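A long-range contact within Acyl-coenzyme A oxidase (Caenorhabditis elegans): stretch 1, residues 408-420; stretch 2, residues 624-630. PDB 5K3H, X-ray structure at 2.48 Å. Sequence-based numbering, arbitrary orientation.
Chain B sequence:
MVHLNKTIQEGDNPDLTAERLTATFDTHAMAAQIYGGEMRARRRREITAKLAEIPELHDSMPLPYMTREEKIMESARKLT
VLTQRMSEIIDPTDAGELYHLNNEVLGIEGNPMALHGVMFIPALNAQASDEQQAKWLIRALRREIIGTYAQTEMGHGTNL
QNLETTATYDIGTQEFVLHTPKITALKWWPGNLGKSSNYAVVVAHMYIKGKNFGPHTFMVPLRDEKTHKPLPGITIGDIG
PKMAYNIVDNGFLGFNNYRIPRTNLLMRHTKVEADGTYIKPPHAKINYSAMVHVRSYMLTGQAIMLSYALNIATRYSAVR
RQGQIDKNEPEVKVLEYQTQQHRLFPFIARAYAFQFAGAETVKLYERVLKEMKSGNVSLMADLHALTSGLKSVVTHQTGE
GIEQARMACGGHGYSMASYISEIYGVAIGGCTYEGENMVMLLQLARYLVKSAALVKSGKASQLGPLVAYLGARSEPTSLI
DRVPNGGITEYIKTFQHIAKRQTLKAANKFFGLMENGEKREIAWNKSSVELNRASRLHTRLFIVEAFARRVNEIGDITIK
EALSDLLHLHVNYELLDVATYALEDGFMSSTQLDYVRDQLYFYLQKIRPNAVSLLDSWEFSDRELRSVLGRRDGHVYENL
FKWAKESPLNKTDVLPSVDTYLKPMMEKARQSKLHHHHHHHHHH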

ATOM      1  N   ALA B 408      10.061   6.179   2.965  1.00 20.24           N
ATOM      2  CA  ALA B 408      11.152   7.132   3.134  1.00 19.42           C
ATOM      3  C   ALA B 408      11.075   7.893   4.456  1.00 19.00           C
ATOM      4  O   ALA B 408      12.062   8.530   4.854  1.00 18.74           O
ATOM      5  CB  ALA B 408      11.167   8.119   1.970  1.00 19.17           C
ATOM      6  N   CYS B 409       9.918   7.885   5.117  1.00 20.83           N
ATOM      7  CA  CYS B 409       9.721   8.555   6.398  1.00 21.13           C
ATOM      8  C   CYS B 409      10.067   7.694   7.613  1.00 21.06           C
ATOM      9  O   CYS B 409      10.040   8.209   8.735  1.00 20.52           O
ATOM     10  CB  CYS B 409       8.273   9.046   6.505  1.00 21.16           C
ATOM     11  SG  CYS B 409       7.901  10.440   5.406  1.00 22.14           S
ATOM     12  N   GLY B 410      10.429   6.416   7.423  1.00 20.03           N
ATOM     13  CA  GLY B 410      10.829   5.585   8.541  1.00 19.93           C
ATOM     14  C   GLY B 410       9.685   5.308   9.502  1.00 20.67           C
ATOM     15  O   GLY B 410       8.507   5.348   9.141  1.00 22.38           O
ATOM     16  N   GLY B 411      10.057   5.024  10.754  1.00 20.54           N
ATOM     17  CA  GLY B 411       9.059   4.704  11.767  1.00 20.99           C
ATOM     18  C   GLY B 411       7.981   5.763  11.915  1.00 22.05           C
ATOM     19  O   GLY B 411       6.797   5.440  12.049  1.00 24.65           O
ATOM     20  N   HIS B 412       8.368   7.044  11.862  1.00 22.52           N
ATOM     21  CA  HIS B 412       7.397   8.128  11.994  1.00 21.94           C
ATOM     22  C   HIS B 412       6.344   8.131  10.895  1.00 22.44           C
ATOM     23  O   HIS B 412       5.226   8.606  11.118  1.00 23.71           O
ATOM     24  CB  HIS B 412       8.118   9.461  12.007  1.00 21.34           C
ATOM     25  CG  HIS B 412       8.731   9.777  13.322  1.00 20.79           C
ATOM     26  ND1 HIS B 412       9.962  10.389  13.444  1.00 21.05           N
ATOM     27  CD2 HIS B 412       8.280   9.571  14.580  1.00 20.24           C
ATOM     28  CE1 HIS B 412      10.242  10.548  14.727  1.00 20.19           C
ATOM     29  NE2 HIS B 412       9.240  10.055  15.436  1.00 20.30           N
ATOM     30  N   GLY B 413       6.664   7.599   9.716  1.00 21.69           N
ATOM     31  CA  GLY B 413       5.716   7.606   8.619  1.00 20.99           C
ATOM     32  C   GLY B 413       4.498   6.762   8.876  1.00 20.85           C
ATOM     33  O   GLY B 413       3.483   6.919   8.173  1.00 20.26           O
ATOM     34  N   TYR B 414       4.575   5.864   9.866  1.00 19.39           N
ATOM     35  CA  TYR B 414       3.468   4.983  10.212  1.00 19.63           C
ATOM     36  C   TYR B 414       2.388   5.710  10.993  1.00 18.81           C
ATOM     37  O   TYR B 414       1.259   5.225  11.085  1.00 19.56           O
ATOM     38  CB  TYR B 414       4.001   3.823  11.045  1.00 20.37           C
ATOM     39  CG  TYR B 414       3.135   2.600  11.075  1.00 21.28           C
ATOM     40  CD1 TYR B 414       3.116   1.724  10.008  1.00 22.50           C
ATOM     41  CD2 TYR B 414       2.354   2.294  12.185  1.00 21.81           C
ATOM     42  CE1 TYR B 414       2.328   0.581  10.030  1.00 22.70           C
ATOM     43  CE2 TYR B 414       1.560   1.141  12.217  1.00 22.23           C
ATOM     44  CZ  TYR B 414       1.560   0.293  11.137  1.00 22.63           C
ATOM     45  OH  TYR B 414       0.793  -0.848  11.138  1.00 23.59           O
ATOM     46  N   SER B 415       2.725   6.855  11.557  1.00 20.38           N
ATOM     47  CA  SER B 415       1.787   7.658  12.313  1.00 19.62           C
ATOM     48  C   SER B 415       0.787   8.338  11.389  1.00 19.55           C
ATOM     49  O   SER B 415       1.076   8.613  10.215  1.00 19.07           O
ATOM     50  CB  SER B 415       2.556   8.713  13.114  1.00 19.22           C
ATOM     51  OG  SER B 415       1.680   9.574  13.825  1.00 18.68           O
ATOM     52  N   MET B 416      -0.415   8.599  11.916  1.00 18.24           N
ATOM     53  CA  MET B 416      -1.286   9.480  11.146  1.00 18.46           C
ATOM     54  C   MET B 416      -0.786  10.914  11.147  1.00 18.59           C
ATOM     55  O   MET B 416      -1.377  11.763  10.468  1.00 17.93           O
ATOM     56  CB  MET B 416      -2.722   9.440  11.634  1.00 18.87           C
ATOM     57  CG  MET B 416      -3.421   8.110  11.435  1.00 19.13           C
ATOM     58  SD  MET B 416      -3.319   7.375   9.779  1.00 18.62           S
ATOM     59  CE  MET B 416      -3.863   8.750   8.759  1.00 19.22           C
ATOM     60  N   ALA B 417       0.264  11.212  11.913  1.00 18.47           N
ATOM     61  CA  ALA B 417       0.893  12.528  11.853  1.00 18.44           C
ATOM     62  C   ALA B 417       1.632  12.774  10.535  1.00 18.68           C
ATOM     63  O   ALA B 417       1.939  13.933  10.219  1.00 18.88           O
ATOM     64  CB  ALA B 417       1.845  12.711  13.040  1.00 18.43           C
ATOM     65  N   SER B 418       1.976  11.713   9.787  1.00 18.39           N
ATOM     66  CA  SER B 418       2.546  11.895   8.455  1.00 18.28           C
ATOM     67  C   SER B 418       1.455  12.125   7.415  1.00 18.42           C
ATOM     68  O   SER B 418       1.683  12.824   6.421  1.00 19.48           O
ATOM     69  CB  SER B 418       3.362  10.688   8.056  1.00 18.33           C
ATOM     70  OG  SER B 418       2.480   9.708   7.548  1.00 18.15           O
ATOM     71  N   TYR B 419       0.299  11.491   7.604  1.00 19.08           N
ATOM     72  CA  TYR B 419      -0.926  11.555   6.807  1.00 18.85           C
ATOM     73  C   TYR B 419      -0.823  10.784   5.501  1.00 18.58           C
ATOM     74  O   TYR B 419      -1.827  10.707   4.786  1.00 18.24           O
ATOM     75  CB  TYR B 419      -1.368  12.996   6.501  1.00 18.99           C
ATOM     76  CG  TYR B 419      -2.859  13.116   6.261  1.00 18.95           C
ATOM     77  CD1 TYR B 419      -3.781  12.683   7.227  1.00 19.28           C
ATOM     78  CD2 TYR B 419      -3.357  13.656   5.083  1.00 19.00           C
ATOM     79  CE1 TYR B 419      -5.136  12.778   7.028  1.00 19.14           C
ATOM     80  CE2 TYR B 419      -4.728  13.761   4.876  1.00 19.42           C
ATOM     81  CZ  TYR B 419      -5.602  13.311   5.859  1.00 20.15           C
ATOM     82  OH  TYR B 419      -6.960  13.398   5.671  1.00 21.94           O
ATOM     83  N   ILE B 420       0.322  10.167   5.191  1.00 17.27           N
ATOM     84  CA  ILE B 420       0.535   9.556   3.878  1.00 17.30           C
ATOM     85  C   ILE B 420      -0.304   8.299   3.694  1.00 17.21           C
ATOM     86  O   ILE B 420      -0.757   8.003   2.576  1.00 17.01           O
ATOM     87  CB  ILE B 420       2.033   9.259   3.684  1.00 17.74           C
ATOM     88  CG1 ILE B 420       2.827  10.569   3.701  1.00 18.12           C
ATOM     89  CG2 ILE B 420       2.249   8.559   2.370  1.00 17.65           C
ATOM     90  CD1 ILE B 420       4.323  10.373   3.676  1.00 18.27           C
ATOM     91  N   GLU B 624      -4.081  22.709   3.887  1.00 19.23           N
ATOM     92  CA  GLU B 624      -4.432  21.729   2.861  1.00 19.10           C
ATOM     93  C   GLU B 624      -3.708  20.404   3.066  1.00 18.68           C
ATOM     94  O   GLU B 624      -4.320  19.332   2.951  1.00 17.97           O
ATOM     95  CB  GLU B 624      -4.124  22.279   1.467  1.00 18.85           C
ATOM     96  CG  GLU B 624      -4.435  21.314   0.346  1.00 19.06           C
ATOM     97  CD  GLU B 624      -4.121  21.877  -1.036  1.00 18.95           C
ATOM     98  OE1 GLU B 624      -3.735  23.049  -1.150  1.00 19.09           O
ATOM     99  OE2 GLU B 624      -4.252  21.134  -2.020  1.00 19.61           O
ATOM    100  N   LEU B 625      -2.397  20.465   3.333  1.00 18.45           N
ATOM    101  CA  LEU B 625      -1.554  19.271   3.326  1.00 18.11           C
ATOM    102  C   LEU B 625      -1.886  18.335   4.480  1.00 17.66           C
ATOM    103  O   LEU B 625      -1.820  17.110   4.325  1.00 17.78           O
ATOM    104  CB  LEU B 625      -0.076  19.675   3.374  1.00 18.27           C
ATOM    105  CG  LEU B 625       0.927  18.570   3.063  1.00 18.14           C
ATOM    106  CD1 LEU B 625       0.622  18.082   1.674  1.00 18.29           C
ATOM    107  CD2 LEU B 625       2.360  19.069   3.125  1.00 18.10           C
ATOM    108  N   ARG B 626      -2.154  18.891   5.660  1.00 19.92           N
ATOM    109  CA  ARG B 626      -2.661  18.154   6.811  1.00 19.77           C
ATOM    110  C   ARG B 626      -1.658  17.147   7.367  1.00 19.91           C
ATOM    111  O   ARG B 626      -2.041  16.104   7.904  1.00 20.17           O
ATOM    112  CB  ARG B 626      -3.977  17.467   6.466  1.00 19.84           C
ATOM    113  CG  ARG B 626      -5.133  18.438   6.518  1.00 19.73           C
ATOM    114  CD  ARG B 626      -6.418  17.898   5.917  1.00 19.52           C
ATOM    115  NE  ARG B 626      -7.493  18.879   6.053  1.00 19.49           N
ATOM    116  CZ  ARG B 626      -7.881  19.734   5.109  1.00 19.47           C
ATOM    117  NH1 ARG B 626      -7.293  19.728   3.920  1.00 19.32           N
ATOM    118  NH2 ARG B 626      -8.869  20.592   5.361  1.00 19.27           N
ATOM    119  N   SER B 627      -0.366  17.459   7.304  1.00 18.32           N
ATOM    120  CA  SER B 627       0.674  16.541   7.744  1.00 18.23           C
ATOM    121  C   SER B 627       1.581  17.255   8.719  1.00 18.20           C
ATOM    122  O   SER B 627       2.038  18.364   8.433  1.00 18.39           O
ATOM    123  CB  SER B 627       1.502  16.019   6.567  1.00 18.57           C
ATOM    124  OG  SER B 627       2.668  15.331   7.009  1.00 18.40           O
ATOM    125  N   VAL B 628       1.835  16.623   9.866  1.00 17.76           N
ATOM    126  CA  VAL B 628       2.796  17.167  10.822  1.00 18.02           C
ATOM    127  C   VAL B 628       4.206  17.041  10.296  1.00 17.88           C
ATOM    128  O   VAL B 628       4.993  17.986  10.385  1.00 18.93           O
ATOM    129  CB  VAL B 628       2.665  16.478  12.193  1.00 18.18           C
ATOM    130  CG1 VAL B 628       3.752  17.001  13.148  1.00 18.22           C
ATOM    131  CG2 VAL B 628       1.273  16.741  12.762  1.00 18.37           C
ATOM    132  N   LEU B 629       4.561  15.869   9.761  1.00 18.40           N
ATOM    133  CA  LEU B 629       5.924  15.697   9.266  1.00 18.35           C
ATOM    134  C   LEU B 629       6.192  16.615   8.082  1.00 18.40           C
ATOM    135  O   LEU B 629       7.329  17.066   7.891  1.00 18.24           O
ATOM    136  CB  LEU B 629       6.189  14.242   8.868  1.00 18.34           C
ATOM    137  CG  LEU B 629       6.062  13.076   9.851  1.00 18.69           C
ATOM    138  CD1 LEU B 629       6.691  11.848   9.211  1.00 18.88           C
ATOM    139  CD2 LEU B 629       6.724  13.362  11.190  1.00 18.73           C
ATOM    140  N   GLY B 630       5.160  16.957   7.312  1.00 17.61           N
ATOM    141  CA  GLY B 630       5.402  17.799   6.158  1.00 17.70           C
ATOM    142  C   GLY B 630       5.083  19.263   6.374  1.00 17.46           C
ATOM    143  O   GLY B 630       4.849  19.988   5.406  1.00 17.35           O
TER
HETATM  144  O   HOH W   1      -1.299  14.324  10.127  1.00 17.57           O

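The two stretches, more than 200 residues apart in sequence, are joined chiefly through main-chain carbonyls of stretch 1. The carbonyl oxygen of Ala-417 accepts two hydrogen bonds from successive amides, a short one from Val-628 N to Ala-417 O (2.7 Å) and a longer, straighter one from Leu-629 N to Ala-417 O (3.3 Å). The next carbonyl is taken by a side chain: Ser-627 OG donates to Ser-418 O at 2.8 Å. With chi1 in the t well, the same hydroxyl also accepts a hydrogen bond from Gly-630 N (Gly-630 N to Ser-627 OG, 3.0 Å), so this small polar residue ties the turn of its own stretch to the neighbouring one. A water adds a bridge between backbones, donating to Met-416 O (2.6 Å from water 1 O) and to Arg-626 O (2.9 Å from water 1 O).

Ser-418 supports its own stretch, its OG accepting from Ile-420 N (Ile-420 N to Ser-418 OG, 3.2 Å), while its CB lies 3.7 Å from Leu-629 CD1. Nearby, Ala-417 N donates to Ser-415 OG (2.9 Å).

Packing surrounds this polar centre. Leu-629, which loses the most surface in the contact, points toward stretch 1, and its CD1 also lies 3.9 Å from His-412 CB and 4.2 Å from Cys-409 CB. The imidazole of His-412 leads away, leaving the aliphatic CB to meet the leucine. The small side chain of Ala-417 allows close approach, with Ala-417 CB 3.9 Å from Val-628 CB and the two CA atoms 5.1 Å apart. Beyond the serines, Tyr-419 lays one ring face against Arg-626, whose CB sits 4.3 Å from the centroid of the Tyr-419 ring in a CH-pi contact. The guanidinium of Arg-626 leads away and, like Tyr-419 OH, is hydrogen-bonded elsewhere in the structure.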